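Local structure of glutamate racemase (Bacillus anthracis, 2DWU) at residues B[120-123]-B[124-128]; B[186-189]-B[190-193]. The protein is a glutamate racemase of the Asp/Glu/hydantoin racemase family, a two-domain alpha/beta enzyme modelled here with D-glutamic acid in its pocket. All coordinates share one frame; numbering follows the deposited sequence.

Contact 1: residues B[120-123]-B[124-128]; sequences GTVG and TIQSN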
ATOM      1  N   GLY B 120       0.708 -20.326  -6.007  1.00  8.20           N
ATOM      2  CA  GLY B 120       0.956 -19.823  -7.348  1.00  7.54           C
ATOM      3  C   GLY B 120       1.369 -20.957  -8.243  1.00  8.39           C
ATOM      4  O   GLY B 120       1.246 -22.131  -7.862  1.00  9.04           O
ATOM      5  N   THR B 121       1.849 -20.626  -9.438  1.00  7.35           N
ATOM      6  CA  THR B 121       2.266 -21.665 -10.387  1.00  7.56           C
ATOM      7  C   THR B 121       3.554 -22.326  -9.929  1.00  9.35           C
ATOM      8  O   THR B 121       4.240 -21.844  -9.039  1.00  8.85           O
ATOM      9  CB  THR B 121       2.597 -21.078 -11.779  1.00  7.28           C
ATOM     10  OG1 THR B 121       3.718 -20.178 -11.642  1.00  6.72           O
ATOM     11  CG2 THR B 121       1.401 -20.352 -12.384  1.00  7.78           C
ATOM     12  N   VAL B 122       3.872 -23.451 -10.556  1.00  9.28           N
ATOM     13  CA  VAL B 122       5.105 -24.120 -10.222  1.00  9.99           C
ATOM     14  C   VAL B 122       6.300 -23.180 -10.445  1.00 10.23           C
ATOM     15  O   VAL B 122       7.197 -23.104  -9.607  1.00  9.73           O
ATOM     16  CB  VAL B 122       5.261 -25.386 -11.058  1.00 10.85           C
ATOM     17  CG1 VAL B 122       6.670 -25.913 -10.917  1.00 13.02           C
ATOM     18  CG2 VAL B 122       4.249 -26.423 -10.602  1.00 12.21           C
ATOM     19  N   GLY B 123       6.309 -22.422 -11.542  1.00  8.59           N
ATOM     20  CA  GLY B 123       7.421 -21.525 -11.788  1.00  8.07           C
ATOM     21  C   GLY B 123       7.550 -20.465 -10.701  1.00  8.72           C
ATOM     22  O   GLY B 123       8.640 -20.179 -10.225  1.00  9.62           O
ATOM     23  N   THR B 124       6.426 -19.892 -10.302  1.00  8.36           N
ATOM     24  CA  THR B 124       6.445 -18.861  -9.265  1.00  7.45           C
ATOM     25  C   THR B 124       6.952 -19.403  -7.949  1.00  8.59           C
ATOM     26  O   THR B 124       7.826 -18.803  -7.315  1.00  9.64           O
ATOM     27  CB  THR B 124       5.053 -18.276  -9.072  1.00  7.57           C
ATOM     28  OG1 THR B 124       4.668 -17.623 -10.283  1.00  7.94           O
ATOM     29  CG2 THR B 124       5.032 -17.272  -7.916  1.00  8.60           C
ATOM     30  N   ILE B 125       6.433 -20.558  -7.555  1.00  8.99           N
ATOM     31  CA  ILE B 125       6.846 -21.134  -6.286  1.00  9.88           C
ATOM     32  C   ILE B 125       8.292 -21.638  -6.308  1.00 11.66           C
ATOM     33  O   ILE B 125       9.051 -21.403  -5.355  1.00 11.11           O
ATOM     34  CB  ILE B 125       5.872 -22.241  -5.865  1.00  9.82           C
ATOM     35  CG1 ILE B 125       4.462 -21.656  -5.740  1.00  8.73           C
ATOM     36  CG2 ILE B 125       6.319 -22.843  -4.529  1.00 10.67           C
ATOM     37  CD1 ILE B 125       4.360 -20.447  -4.720  1.00 10.07           C
ATOM     38  N   GLN B 126       8.701 -22.303  -7.388  1.00 10.76           N
ATOM     39  CA  GLN B 126      10.073 -22.799  -7.446  1.00 13.62           C
ATOM     40  C   GLN B 126      11.138 -21.709  -7.437  1.00 12.76           C
ATOM     41  O   GLN B 126      12.273 -21.957  -7.025  1.00 14.96           O
ATOM     42  CB  GLN B 126      10.242 -23.725  -8.653  1.00 16.64           C
ATOM     43  CG  GLN B 126       9.425 -25.008  -8.501  1.00 24.08           C
ATOM     44  CD  GLN B 126       9.811 -25.817  -7.266  1.00 28.83           C
ATOM     45  OE1 GLN B 126       9.145 -25.755  -6.221  1.00 31.63           O
ATOM     46  NE2 GLN B 126      10.904 -26.571  -7.375  1.00 32.22           N
ATOM     47  N   SER B 127      10.785 -20.495  -7.857  1.00 11.17           N
ATOM     48  CA  SER B 127      11.743 -19.381  -7.872  1.00 11.11           C
ATOM     49  C   SER B 127      12.085 -18.940  -6.447  1.00 10.77           C
ATOM     50  O   SER B 127      13.132 -18.345  -6.224  1.00 12.28           O
ATOM     51  CB  SER B 127      11.134 -18.179  -8.597  1.00 10.35           C
ATOM     52  OG  SER B 127      10.193 -17.511  -7.773  1.00 10.74           O
ATOM     53  N   ASN B 128      11.170 -19.244  -5.526  1.00 11.16           N
ATOM     54  CA  ASN B 128      11.228 -18.870  -4.121  1.00 11.19           C
ATOM     55  C   ASN B 128      11.272 -17.354  -3.943  1.00 10.37           C
ATOM     56  O   ASN B 128      11.711 -16.851  -2.913  1.00 11.48           O
ATOM     57  CB  ASN B 128      12.424 -19.507  -3.402  1.00 13.64           C
ATOM     58  CG  ASN B 128      12.141 -19.701  -1.914  1.00 14.67           C
ATOM     59  OD1 ASN B 128      11.019 -20.064  -1.526  1.00 16.73           O
ATOM     60  ND2 ASN B 128      13.149 -19.470  -1.082  1.00 17.35           N
TER
HETATM   61  O   HOH W   1       1.889 -17.781 -10.220  1.00  7.90           O
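With chi1 at 63°, Thr121 folds OG1 back between its own backbone N and carbonyl carbon, facing the start of the helix, while Thr124 keeps its hydroxyl beside its backbone N, chi1 -64°. The two side chains cross at about a right angle, with OG1 of Thr121 3.0 Å from OG1 of Thr124. Thr121 OG1 accepts from the N-H of Thr124 over 3.0 Å in a nearly straight bond, the classical N-cap, which satisfies one of the amides of the first turn. The same oxygen is hydrogen-bonded to Thr79 OG1, to which Thr124 OG1 makes a weak bond, so three hydroxyls gather at this helix start. A water bridges the two residues, accepting from Thr121 N and, at 2.8 Å, from Thr124 OG1. This is the strand-to-helix turn of a parallel alpha/beta domain: Gly120 ends strand 115-120, and Thr121, a residue of the D-glutamic acid pocket, caps helix 122-127. The first turn is closed by Ile125 N to Thr121 O at 2.9 Å and by Gln126 N to Val122 O, whereas Ser127 N reaches Gly123 O less directly, at 139°. On the outer side, Val122 CG1 runs alongside Gln126 CG at 3.8 Å, the two side chains pointing the same way. Ile125 faces the sheet instead: its CD1 comes within 3.9 Å of Gly120 N, and the side chain also packs on Ser145 and Ala147. At the far end, Ser127 OG turns back to donate to Thr124 O over 2.7 Å and is bonded to Met129 N as well, just where Asn128 leaves helical geometry with positive phi.

Contact 2: residues B[186-189]-B[190-193]; sequences LGCT and HYPL. With DGL (D-glutamic acid), chain H.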
ATOM      1  N   LEU B 186      -2.414 -14.460  -2.895  1.00  6.09           N
ATOM      2  CA  LEU B 186      -2.842 -15.094  -4.145  1.00  5.87           C
ATOM      3  C   LEU B 186      -1.774 -14.735  -5.190  1.00  8.58           C
ATOM      4  O   LEU B 186      -1.893 -13.724  -5.907  1.00  9.16           O
ATOM      5  CB  LEU B 186      -4.203 -14.539  -4.570  1.00  8.10           C
ATOM      6  CG  LEU B 186      -5.337 -14.708  -3.578  1.00  7.21           C
ATOM      7  CD1 LEU B 186      -6.664 -14.209  -4.211  1.00  8.61           C
ATOM      8  CD2 LEU B 186      -5.474 -16.193  -3.192  1.00  9.97           C
ATOM      9  N   GLY B 187      -0.740 -15.575  -5.261  1.00  7.22           N
ATOM     10  CA  GLY B 187       0.392 -15.351  -6.142  1.00  6.88           C
ATOM     11  C   GLY B 187       0.251 -15.776  -7.593  1.00  5.76           C
ATOM     12  O   GLY B 187       1.194 -16.299  -8.180  1.00  8.05           O
ATOM     13  N   CYS B 188      -0.911 -15.491  -8.158  1.00  5.66           N
ATOM     14  CA  CYS B 188      -1.205 -15.837  -9.545  1.00  6.49           C
ATOM     15  C   CYS B 188      -2.330 -14.902 -10.004  1.00  6.36           C
ATOM     16  O   CYS B 188      -3.255 -14.613  -9.243  1.00  6.90           O
ATOM     17  CB  CYS B 188      -1.676 -17.288  -9.631  1.00  6.39           C
ATOM     18  SG  CYS B 188      -2.159 -17.817 -11.312  1.00 10.24           S
ATOM     19  N   THR B 189      -2.244 -14.464 -11.261  1.00  5.61           N
ATOM     20  CA  THR B 189      -3.222 -13.554 -11.845  1.00  7.24           C
ATOM     21  C   THR B 189      -4.651 -14.065 -11.788  1.00  7.18           C
ATOM     22  O   THR B 189      -5.585 -13.279 -11.696  1.00  8.96           O
ATOM     23  CB  THR B 189      -2.948 -13.318 -13.359  1.00  7.22           C
ATOM     24  OG1 THR B 189      -2.763 -14.579 -14.011  1.00  7.97           O
ATOM     25  CG2 THR B 189      -1.718 -12.439 -13.572  1.00  7.77           C
ATOM     26  N   HIS B 190      -4.825 -15.383 -11.868  1.00  7.81           N
ATOM     27  CA  HIS B 190      -6.172 -15.916 -11.944  1.00  8.48           C
ATOM     28  C   HIS B 190      -6.875 -16.138 -10.630  1.00  9.15           C
ATOM     29  O   HIS B 190      -8.106 -16.237 -10.595  1.00 10.01           O
ATOM     30  CB  HIS B 190      -6.156 -17.273 -12.661  1.00  9.12           C
ATOM     31  CG  HIS B 190      -5.744 -17.218 -14.099  1.00  9.60           C
ATOM     32  ND1 HIS B 190      -4.576 -16.624 -14.529  1.00  9.82           N
ATOM     33  CD2 HIS B 190      -6.308 -17.773 -15.198  1.00 10.90           C
ATOM     34  CE1 HIS B 190      -4.433 -16.826 -15.830  1.00 10.73           C
ATOM     35  NE2 HIS B 190      -5.472 -17.521 -16.257  1.00 12.30           N
ATOM     36  N   TYR B 191      -6.116 -16.201  -9.538  1.00  9.04           N
ATOM     37  CA  TYR B 191      -6.750 -16.555  -8.278  1.00  9.71           C
ATOM     38  C   TYR B 191      -7.817 -15.650  -7.693  1.00 10.07           C
ATOM     39  O   TYR B 191      -8.664 -16.134  -6.941  1.00 10.64           O
ATOM     40  CB  TYR B 191      -5.686 -16.896  -7.222  1.00  8.09           C
ATOM     41  CG  TYR B 191      -4.759 -18.053  -7.605  1.00  7.04           C
ATOM     42  CD1 TYR B 191      -4.951 -18.813  -8.780  1.00  7.42           C
ATOM     43  CD2 TYR B 191      -3.644 -18.350  -6.810  1.00  8.32           C
ATOM     44  CE1 TYR B 191      -4.053 -19.812  -9.152  1.00  8.27           C
ATOM     45  CE2 TYR B 191      -2.730 -19.349  -7.172  1.00  8.20           C
ATOM     46  CZ  TYR B 191      -2.928 -20.069  -8.341  1.00 10.52           C
ATOM     47  OH  TYR B 191      -1.965 -20.976  -8.684  1.00 10.29           O
ATOM     48  N   PRO B 192      -7.807 -14.335  -8.007  1.00  9.85           N
ATOM     49  CA  PRO B 192      -8.873 -13.513  -7.434  1.00 11.17           C
ATOM     50  C   PRO B 192     -10.252 -14.068  -7.823  1.00 11.89           C
ATOM     51  O   PRO B 192     -11.203 -13.908  -7.074  1.00 14.18           O
ATOM     52  CB  PRO B 192      -8.635 -12.135  -8.054  1.00 11.96           C
ATOM     53  CG  PRO B 192      -7.126 -12.059  -8.116  1.00 10.12           C
ATOM     54  CD  PRO B 192      -6.762 -13.485  -8.625  1.00  9.10           C
ATOM     55  N   LEU B 193     -10.372 -14.701  -8.982  0.50 12.09           N
ATOM     56  CA  LEU B 193     -11.680 -15.220  -9.352  0.50 12.18           C
ATOM     57  C   LEU B 193     -12.132 -16.366  -8.456  0.50 12.32           C
ATOM     58  O   LEU B 193     -13.324 -16.698  -8.408  0.50 13.83           O
ATOM     59  CB  LEU B 193     -11.690 -15.647 -10.819  0.50 12.70           C
ATOM     60  CG  LEU B 193     -11.777 -14.440 -11.751  0.50 13.48           C
ATOM     61  CD1 LEU B 193     -12.042 -14.922 -13.170  0.50 13.40           C
ATOM     62  CD2 LEU B 193     -12.898 -13.511 -11.289  0.50 15.30           C
TER
HETATM   63  N   DGL H 278      -0.443 -15.307 -15.400  1.00  7.89           N
HETATM   64  CA  DGL H 278       0.155 -16.513 -14.744  1.00  9.36           C
HETATM   65  C   DGL H 278       0.619 -16.171 -13.371  1.00  8.43           C
HETATM   66  O   DGL H 278       1.404 -16.880 -12.753  1.00  9.04           O
HETATM   67  CB  DGL H 278      -0.888 -17.650 -14.678  1.00  9.81           C
HETATM   68  CG  DGL H 278      -0.969 -18.292 -16.083  1.00 11.02           C
HETATM   69  CD  DGL H 278       0.267 -18.917 -16.585  1.00 11.78           C
HETATM   70  OE1 DGL H 278       0.734 -19.966 -16.139  1.00  9.88           O
HETATM   71  OE2 DGL H 278       0.878 -18.275 -17.554  1.00 11.62           O
HETATM   72  OXT DGL H 278       0.161 -15.068 -12.848  1.00  8.28           O
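Thr189 OG1 is held between His190 ND1 and the amino group of D-glutamic acid: it accepts from the ligand N at 2.8 Å and shares a hydrogen bond of the same length with His190 ND1. The imidazole meets this oxygen at its edge, near the ring plane, the two side chains lying side by side. At its other nitrogen, NE2, the ring is bonded to Glu156, so both ends of the imidazole are fixed and its rotation is set. OXT of the ligand's alpha-carboxylate receives the backbone N-H of Thr189 at 2.9 Å in an almost straight bond, 170°. Cys188 SG stands anti to the backbone N (chi1 177°), which puts it 3.6 Å from the ligand CB; CB of Cys188, placed by the type I turn from Cys188 to Tyr191, sits over the centre of one face of the Tyr191 ring. That CH-pi contact is close, 3.3 Å from CB to the ring centroid, and SG also lies over the ring in a sulfur-aromatic contact. The turn's closing bond, Tyr191 N to Cys188 O, is 3.3 Å long. Just before the turn in the chain, Leu186 CB packs on Tyr191 CB at 3.8 Å. The segment leaves strand 183-187 beside strand 207-210, where Leu186 touches Ile208, while His190 and Tyr191 pack against helix 151-157.

Overall arrangement
Following the chain from the N terminus, contact 1 comes first, as strand 115-120 turns into helix 122-127; contact 2 follows after strand 183-187, in the loop that leads to helix 195-202. Each closes a short local turn, and the two stand in series, neither nesting nor crossing. Their strands are neighbours in the parallel four-stranded sheet, so both turns leave from adjacent strand ends, and their centres lie about 13 Å apart. They touch where Tyr191 OH comes to 3.4 Å from Gly120 C and where Thr124 CG2 packs on Gly187 O. Together they bring Thr121, Cys188, Thr189 and His190 to one D-glutamic acid pocket.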